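PDB 6DHT: xyloglucan-specific endo-beta-1,4-glucanase BoGH9A from Bacteroides ovatus, which catalyses the endohydrolysis of 1,4-beta-D-glucosidic linkages in the backbone of xyloglucan, releasing xyloglucan oligosaccharides. Local coordinates for residues V160-G165 with M225-D230; H238-P243 with Q256-V261. One frame throughout, in Å; residues are numbered along the deposited sequence. Where two conformers were deposited one is given.

Contact 1. Residues V160-G165 with M225-D230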
ATOM      1  N   VAL A 160      18.764 -19.992  14.038  1.00 30.21           N
ATOM      2  CA  VAL A 160      17.325 -20.200  14.003  1.00 29.53           C
ATOM      3  C   VAL A 160      16.831 -20.256  12.568  1.00 22.05           C
ATOM      4  O   VAL A 160      17.505 -19.788  11.645  1.00 24.24           O
ATOM      5  CB  VAL A 160      16.560 -19.082  14.755  1.00 29.29           C
ATOM      6  CG1 VAL A 160      16.954 -19.068  16.220  1.00 32.05           C
ATOM      7  CG2 VAL A 160      16.805 -17.720  14.139  1.00 26.42           C
ATOM      8  N   SER A 161      15.649 -20.824  12.384  1.00 23.71           N
ATOM      9  CA  SER A 161      15.008 -20.801  11.079  1.00 25.98           C
ATOM     10  C   SER A 161      13.910 -19.742  11.125  1.00 22.62           C
ATOM     11  O   SER A 161      13.135 -19.672  12.079  1.00 24.22           O
ATOM     12  CB  SER A 161      14.440 -22.169  10.743  1.00 22.41           C
ATOM     13  OG  SER A 161      13.796 -22.181   9.482  1.00 30.40           O
ATOM     14  N   SER A 162      13.881 -18.904  10.097  1.00 20.42           N
ATOM     15  CA  SER A 162      12.897 -17.816  10.001  1.00 22.48           C
ATOM     16  C   SER A 162      12.562 -17.598   8.515  1.00 18.97           C
ATOM     17  O   SER A 162      12.956 -16.591   7.906  1.00 20.19           O
ATOM     18  CB  SER A 162      13.464 -16.539  10.627  1.00 23.20           C
ATOM     19  OG  SER A 162      12.459 -15.553  10.877  1.00 20.76           O
ATOM     20  N   SER A 163      11.829 -18.563   7.963  1.00 18.57           N
ATOM     21  CA  SER A 163      11.628 -18.685   6.528  0.52 22.00           C
ATOM     22  C   SER A 163      10.272 -18.140   6.095  1.00 18.28           C
ATOM     23  O   SER A 163       9.392 -17.915   6.928  1.00 20.02           O
ATOM     24  CB  SER A 163      11.742 -20.153   6.116  0.52 24.18           C
ATOM     25  OG  SER A 163      10.633 -20.900   6.579  0.52 25.35           O
ATOM     26  N   LYS A 164      10.135 -17.959   4.779  1.00 18.99           N
ATOM     27  CA  LYS A 164       8.943 -17.398   4.129  1.00 18.33           C
ATOM     28  C   LYS A 164       8.923 -15.894   4.343  1.00 16.80           C
ATOM     29  O   LYS A 164       9.924 -15.282   4.689  1.00 16.92           O
ATOM     30  CB  LYS A 164       7.647 -18.090   4.585  1.00 19.49           C
ATOM     31  CG  LYS A 164       7.644 -19.587   4.295  1.00 20.41           C
ATOM     32  CD  LYS A 164       6.451 -20.281   4.907  1.00 20.56           C
ATOM     33  CE  LYS A 164       5.182 -19.921   4.194  1.00 20.98           C
ATOM     34  NZ  LYS A 164       4.075 -20.750   4.722  1.00 21.53           N
ATOM     35  N   GLY A 165       7.769 -15.282   4.116  1.00 17.29           N
ATOM     36  CA  GLY A 165       7.712 -13.830   4.106  1.00 15.68           C
ATOM     37  C   GLY A 165       8.162 -13.206   2.800  1.00 16.99           C
ATOM     38  O   GLY A 165       8.751 -13.863   1.937  1.00 16.03           O
ATOM     39  N   MET A 225       6.209 -14.150  10.105  1.00 16.19           N
ATOM     40  CA  MET A 225       6.190 -13.263  11.266  1.00 14.83           C
ATOM     41  C   MET A 225       6.173 -14.045  12.586  1.00 17.98           C
ATOM     42  O   MET A 225       6.842 -13.651  13.533  1.00 16.69           O
ATOM     43  CB  MET A 225       4.986 -12.310  11.200  1.00 14.82           C
ATOM     44  CG  MET A 225       5.078 -11.300  10.099  1.00 14.40           C
ATOM     45  SD  MET A 225       3.693 -10.141  10.094  1.00 15.79           S
ATOM     46  CE  MET A 225       4.208  -8.996  11.359  1.00 18.02           C
ATOM     47  N   LEU A 226       5.404 -15.127  12.639  1.00 17.83           N
ATOM     48  CA  LEU A 226       5.358 -15.982  13.831  1.00 17.45           C
ATOM     49  C   LEU A 226       6.756 -16.417  14.283  1.00 20.96           C
ATOM     50  O   LEU A 226       7.018 -16.501  15.489  1.00 21.95           O
ATOM     51  CB  LEU A 226       4.476 -17.200  13.571  1.00 18.72           C
ATOM     52  CG  LEU A 226       2.984 -16.908  13.427  1.00 19.43           C
ATOM     53  CD1 LEU A 226       2.285 -18.169  13.007  1.00 19.56           C
ATOM     54  CD2 LEU A 226       2.365 -16.423  14.725  1.00 20.96           C
ATOM     55  N   THR A 227       7.645 -16.673  13.326  1.00 18.44           N
ATOM     56  CA  THR A 227       9.008 -17.133  13.633  1.00 19.62           C
ATOM     57  C   THR A 227       9.919 -16.031  14.181  1.00 23.16           C
ATOM     58  O   THR A 227      11.037 -16.304  14.632  1.00 21.54           O
ATOM     59  CB  THR A 227       9.704 -17.770  12.405  1.00 20.35           C
ATOM     60  OG1 THR A 227      10.123 -16.757  11.474  1.00 18.99           O
ATOM     61  CG2 THR A 227       8.800 -18.785  11.724  1.00 20.92           C
ATOM     62  N   MET A 228       9.463 -14.789  14.149  1.00 18.39           N
ATOM     63  CA  MET A 228      10.233 -13.655  14.628  1.00 17.56           C
ATOM     64  C   MET A 228       9.952 -13.310  16.085  1.00 16.62           C
ATOM     65  O   MET A 228      10.480 -12.305  16.583  1.00 18.72           O
ATOM     66  CB  MET A 228       9.985 -12.446  13.724  1.00 20.73           C
ATOM     67  CG  MET A 228      10.558 -12.633  12.345  1.00 17.25           C
ATOM     68  SD  MET A 228      12.332 -12.444  12.268  1.00 18.93           S
ATOM     69  CE  MET A 228      12.425 -10.700  12.387  1.00 19.64           C
ATOM     70  N   GLN A 229       9.105 -14.120  16.726  1.00 20.21           N
ATOM     71  CA  GLN A 229       8.780 -13.975  18.138  1.00 20.58           C
ATOM     72  C   GLN A 229       9.615 -14.944  18.980  1.00 21.86           C
ATOM     73  O   GLN A 229       9.617 -16.136  18.711  1.00 22.16           O
ATOM     74  CB  GLN A 229       7.296 -14.253  18.366  1.00 21.98           C
ATOM     75  CG  GLN A 229       6.868 -14.007  19.805  1.00 20.95           C
ATOM     76  CD  GLN A 229       5.373 -14.020  19.989  1.00 15.51           C
ATOM     77  OE1 GLN A 229       4.689 -14.914  19.516  1.00 19.05           O
ATOM     78  NE2 GLN A 229       4.877 -13.054  20.733  1.00 20.80           N
ATOM     79  N   ASP A 230      10.299 -14.405  19.984  1.00 25.14           N
ATOM     80  CA  ASP A 230      11.080 -15.213  20.930  1.00 22.70           C
ATOM     81  C   ASP A 230      10.081 -16.029  21.747  1.00 25.41           C
ATOM     82  O   ASP A 230       9.210 -15.448  22.388  1.00 26.21           O
ATOM     83  CB  ASP A 230      11.893 -14.275  21.816  1.00 24.91           C
ATOM     84  CG  ASP A 230      12.766 -15.015  22.834  1.00 27.66           C
ATOM     85  OD1 ASP A 230      12.455 -16.170  23.187  1.00 31.51           O
ATOM     86  OD2 ASP A 230      13.767 -14.408  23.280  1.00 37.07           O
TER
HETATM   87  O   HOH W   1      12.978 -18.447  14.430  1.00 28.72           O

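Contact 2. Residues H238-P243 with Q256-V261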
ATOM      1  N   HIS A 238      13.146  -6.943  15.342  1.00 19.12           N
ATOM      2  CA  HIS A 238      12.727  -5.842  14.467  1.00 18.22           C
ATOM      3  C   HIS A 238      12.734  -6.244  13.000  1.00 22.64           C
ATOM      4  O   HIS A 238      11.799  -5.918  12.256  1.00 19.58           O
ATOM      5  CB  HIS A 238      13.628  -4.635  14.709  1.00 21.09           C
ATOM      6  CG  HIS A 238      13.138  -3.345  14.125  1.00 21.12           C
ATOM      7  ND1 HIS A 238      12.045  -2.652  14.613  1.00 19.12           N
ATOM      8  CD2 HIS A 238      13.624  -2.596  13.113  1.00 17.29           C
ATOM      9  CE1 HIS A 238      11.887  -1.539  13.930  1.00 19.35           C
ATOM     10  NE2 HIS A 238      12.829  -1.480  13.005  1.00 19.86           N
ATOM     11  N   LYS A 239      13.791  -6.918  12.556  1.00 20.50           N
ATOM     12  CA  LYS A 239      13.906  -7.308  11.154  1.00 17.76           C
ATOM     13  C   LYS A 239      14.854  -8.499  10.997  1.00 21.10           C
ATOM     14  O   LYS A 239      15.599  -8.860  11.934  1.00 20.24           O
ATOM     15  CB  LYS A 239      14.375  -6.131  10.313  1.00 16.66           C
ATOM     16  CG  LYS A 239      15.730  -5.561  10.769  1.00 18.87           C
ATOM     17  CD  LYS A 239      16.189  -4.434   9.863  1.00 21.29           C
ATOM     18  CE  LYS A 239      17.421  -3.719  10.420  1.00 21.78           C
ATOM     19  NZ  LYS A 239      17.948  -2.680   9.511  1.00 21.91           N
ATOM     20  N   LEU A 240      14.798  -9.116   9.820  1.00 19.18           N
ATOM     21  CA  LEU A 240      15.707 -10.170   9.409  1.00 18.57           C
ATOM     22  C   LEU A 240      16.477  -9.595   8.241  1.00 19.78           C
ATOM     23  O   LEU A 240      15.891  -9.179   7.241  1.00 18.08           O
ATOM     24  CB  LEU A 240      14.936 -11.430   9.047  1.00 18.82           C
ATOM     25  CG  LEU A 240      15.740 -12.710   8.774  1.00 20.41           C
ATOM     26  CD1 LEU A 240      14.844 -13.920   8.840  1.00 21.56           C
ATOM     27  CD2 LEU A 240      16.399 -12.647   7.407  1.00 19.80           C
ATOM     28  N   THR A 241      17.802  -9.515   8.375  1.00 21.13           N
ATOM     29  CA  THR A 241      18.592  -8.697   7.470  1.00 18.14           C
ATOM     30  C   THR A 241      20.023  -9.207   7.312  1.00 21.76           C
ATOM     31  O   THR A 241      20.540  -9.953   8.151  1.00 19.86           O
ATOM     32  CB  THR A 241      18.633  -7.226   7.991  1.00 19.80           C
ATOM     33  OG1 THR A 241      19.283  -6.362   7.066  1.00 22.88           O
ATOM     34  CG2 THR A 241      19.304  -7.149   9.381  1.00 21.80           C
ATOM     35  N   THR A 242      20.637  -8.804   6.212  1.00 18.04           N
ATOM     36  CA  THR A 242      22.088  -8.907   6.061  1.00 17.41           C
ATOM     37  C   THR A 242      22.669  -7.660   6.696  1.00 21.40           C
ATOM     38  O   THR A 242      21.969  -6.693   6.952  1.00 23.57           O
ATOM     39  CB  THR A 242      22.449  -8.967   4.586  1.00 18.21           C
ATOM     40  OG1 THR A 242      21.777  -7.922   3.889  1.00 19.13           O
ATOM     41  CG2 THR A 242      22.062 -10.293   3.987  1.00 18.48           C
ATOM     42  N   PRO A 243      23.987  -7.650   6.963  1.00 20.68           N
ATOM     43  CA  PRO A 243      24.538  -6.417   7.537  1.00 22.03           C
ATOM     44  C   PRO A 243      24.513  -5.225   6.582  1.00 19.03           C
ATOM     45  O   PRO A 243      24.283  -4.082   7.002  1.00 23.28           O
ATOM     46  CB  PRO A 243      25.992  -6.814   7.852  1.00 22.07           C
ATOM     47  CG  PRO A 243      25.904  -8.269   8.109  1.00 22.13           C
ATOM     48  CD  PRO A 243      24.904  -8.788   7.106  1.00 26.36           C
ATOM     49  N   GLN A 256      25.708 -12.880   1.639  1.00 24.32           N
ATOM     50  CA  GLN A 256      25.840 -12.355   2.997  1.00 26.16           C
ATOM     51  C   GLN A 256      25.071 -13.173   4.027  1.00 27.50           C
ATOM     52  O   GLN A 256      24.036 -13.771   3.729  1.00 23.07           O
ATOM     53  CB  GLN A 256      25.384 -10.905   3.080  1.00 25.83           C
ATOM     54  CG  GLN A 256      26.341  -9.893   2.542  1.00 23.94           C
ATOM     55  CD  GLN A 256      25.897  -8.480   2.867  1.00 23.86           C
ATOM     56  OE1 GLN A 256      25.982  -8.034   4.014  1.00 23.89           O
ATOM     57  NE2 GLN A 256      25.359  -7.790   1.870  1.00 24.42           N
ATOM     58  N   GLN A 257      25.577 -13.185   5.253  1.00 26.23           N
ATOM     59  CA  GLN A 257      24.920 -13.892   6.341  1.00 28.05           C
ATOM     60  C   GLN A 257      23.651 -13.136   6.755  1.00 23.13           C
ATOM     61  O   GLN A 257      23.637 -11.902   6.756  1.00 23.20           O
ATOM     62  CB  GLN A 257      25.889 -14.041   7.532  1.00 28.90           C
ATOM     63  CG  GLN A 257      25.294 -14.631   8.804  1.00 32.58           C
ATOM     64  CD  GLN A 257      24.812 -16.066   8.632  1.00 45.10           C
ATOM     65  OE1 GLN A 257      23.618 -16.353   8.785  1.00 41.66           O
ATOM     66  NE2 GLN A 257      25.739 -16.977   8.329  1.00 43.90           N
ATOM     67  N   ARG A 258      22.618 -13.895   7.117  1.00 23.92           N
ATOM     68  CA  ARG A 258      21.327 -13.340   7.554  1.00 23.82           C
ATOM     69  C   ARG A 258      21.206 -13.359   9.075  1.00 22.72           C
ATOM     70  O   ARG A 258      21.540 -14.359   9.721  1.00 24.16           O
ATOM     71  CB  ARG A 258      20.174 -14.136   6.919  1.00 22.94           C
ATOM     72  CG  ARG A 258      20.167 -14.113   5.393  1.00 19.42           C
ATOM     73  CD  ARG A 258      19.543 -12.851   4.839  1.00 22.20           C
ATOM     74  NE  ARG A 258      18.120 -13.028   4.549  1.00 18.28           N
ATOM     75  CZ  ARG A 258      17.403 -12.166   3.824  1.00 20.29           C
ATOM     76  NH1 ARG A 258      17.930 -11.049   3.356  1.00 19.42           N
ATOM     77  NH2 ARG A 258      16.123 -12.419   3.599  1.00 20.14           N
ATOM     78  N   TYR A 259      20.729 -12.247   9.633  1.00 21.23           N
ATOM     79  CA  TYR A 259      20.583 -12.075  11.079  1.00 19.31           C
ATOM     80  C   TYR A 259      19.181 -11.630  11.455  1.00 24.29           C
ATOM     81  O   TYR A 259      18.529 -10.962  10.661  1.00 20.86           O
ATOM     82  CB  TYR A 259      21.522 -10.988  11.604  1.00 23.59           C
ATOM     83  CG  TYR A 259      23.000 -11.272  11.456  1.00 25.44           C
ATOM     84  CD1 TYR A 259      23.666 -10.951  10.293  1.00 26.44           C
ATOM     85  CD2 TYR A 259      23.722 -11.828  12.499  1.00 26.77           C
ATOM     86  CE1 TYR A 259      25.018 -11.197  10.149  1.00 28.19           C
ATOM     87  CE2 TYR A 259      25.085 -12.075  12.369  1.00 29.82           C
ATOM     88  CZ  TYR A 259      25.719 -11.761  11.189  1.00 34.59           C
ATOM     89  OH  TYR A 259      27.069 -11.997  11.034  1.00 32.53           O
ATOM     90  N   VAL A 260      18.735 -11.987  12.651  1.00 22.96           N
ATOM     91  CA  VAL A 260      17.634 -11.270  13.304  1.00 24.14           C
ATOM     92  C   VAL A 260      18.252 -10.344  14.341  1.00 30.04           C
ATOM     93  O   VAL A 260      19.224 -10.703  15.024  1.00 26.26           O
ATOM     94  CB  VAL A 260      16.538 -12.187  13.926  1.00 23.77           C
ATOM     95  CG1 VAL A 260      15.851 -13.029  12.846  1.00 23.61           C
ATOM     96  CG2 VAL A 260      17.106 -13.069  15.017  1.00 29.81           C
ATOM     97  N   VAL A 261      17.734  -9.131  14.414  1.00 21.87           N
ATOM     98  CA  VAL A 261      18.276  -8.112  15.289  1.00 24.10           C
ATOM     99  C   VAL A 261      17.318  -7.720  16.420  1.00 22.93           C
ATOM    100  O   VAL A 261      16.218  -8.290  16.564  1.00 23.45           O
ATOM    101  CB  VAL A 261      18.692  -6.898  14.475  1.00 20.97           C
ATOM    102  CG1 VAL A 261      19.726  -7.304  13.431  1.00 23.42           C
ATOM    103  CG2 VAL A 261      17.477  -6.275  13.788  1.00 25.06           C
TER

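Contact 1. Residues V160-G165 with M225-D230
Ser162 and Thr227 meet hydroxyl to hydroxyl: Ser162 OG donates to Thr227 OG1 over 2.7 Å. With chi1 at -165°, anti to its own backbone N, Ser162 OG is set where it meets the threonine oxygen. The sulphur of Met228 closes in on the same serine oxygen, with SD 3.4 Å from Ser162 OG, and CG of that bent side chain follows at 3.8 Å from Ser162 OG. Beside the hydroxyl pair a water lies between the backbones, 2.7 Å from Ser161 O and 2.9 Å from Thr227 O; it has more acceptors within bonding distance than protons to give them.

One shell out, Thr227 OG1 is also hydrogen-bonded to Trp224 O, in helix 213-226, and Trp224 NE1 makes a weak hydrogen bond to Ser162 OG. An alanine in place of Ser162 would probably leave Thr227 OG1 without this donor, Trp224 NE1 without its weak acceptor and Met228 SD without its oxygen neighbour. A type I turn runs from Leu226 to Gln229, and Met228 N bonds back to Met225 O at 2.9 Å. Lys174 NZ bonds to Ser162 O. The arrangement pins the loop after strand 159-160 onto the C-terminal end of helix 213-226, probably one of the helices of the (alpha/alpha)6 barrel characteristic of glycoside hydrolase family 9.

Contact 2. Residues H238-P243 with Q256-V261
Val261 meets Lys239 twice across an antiparallel beta-hairpin, whose long irregular connection leaves its strands within a small mixed sheet: Val261 N donates to Lys239 O over 3.3 Å, and Val261 CG2 packs on Lys239 CG at 3.6 Å. Val261, Leu240 and Thr242 bury the most surface of any residues here. Val261 CG1 also approaches the methyl of Thr241. Further along, Thr241 and Tyr259 form a hydrogen-bonded pair, with Thr241 N 2.8 Å from Tyr259 O and Tyr259 N 2.7 Å from Thr241 O.

Leu240 faces the other side of the sheet, next to Val260. Its CG is anti to the backbone N (chi1 -172°), and CD2 lies over one face of the Arg258 guanidinium, 3.4 Å from Arg258 NE, which forms a salt bridge with Asp140 OD1. Thr242 brings CG2 to the guanidinium's edge and against Gln256 CB at 3.5 Å, while its OG1 bonds to Phe244 O. The side chain of Thr241 comes within about 6 Å of that of Asp171, the predicted nucleophile. Toward the connection of the hairpin Gln257 O is buried without a hydrogen-bond partner, and Thr242 CA offers it a CA-H...O contact at 3.4 Å.

From the N terminus, the chain passes the Ig-like domain and the start of the family 9 domain before reaching 160-165; strand 174-175 and helices up to 213-226 follow, and at 225-230 contact 1 closes a loop of 59 intervening residues. Contact 2 opens only afterwards: from strand 239-241 a 12-residue connection leads to 256-261. The two stand in series, neither nesting nor crossing. In space they adjoin: Met228 SD reaches Val260 CG1 at 3.6 Å, and Leu240 CD1 rests 3.4 Å from Ser162 O. Asp140 serves both, through Ser162's backbone and Arg258's side chain. The loop after strand 159-160, the end of helix 213-226 and strands 239-241 and 259-260 of the five-stranded mixed sheet are thus joined.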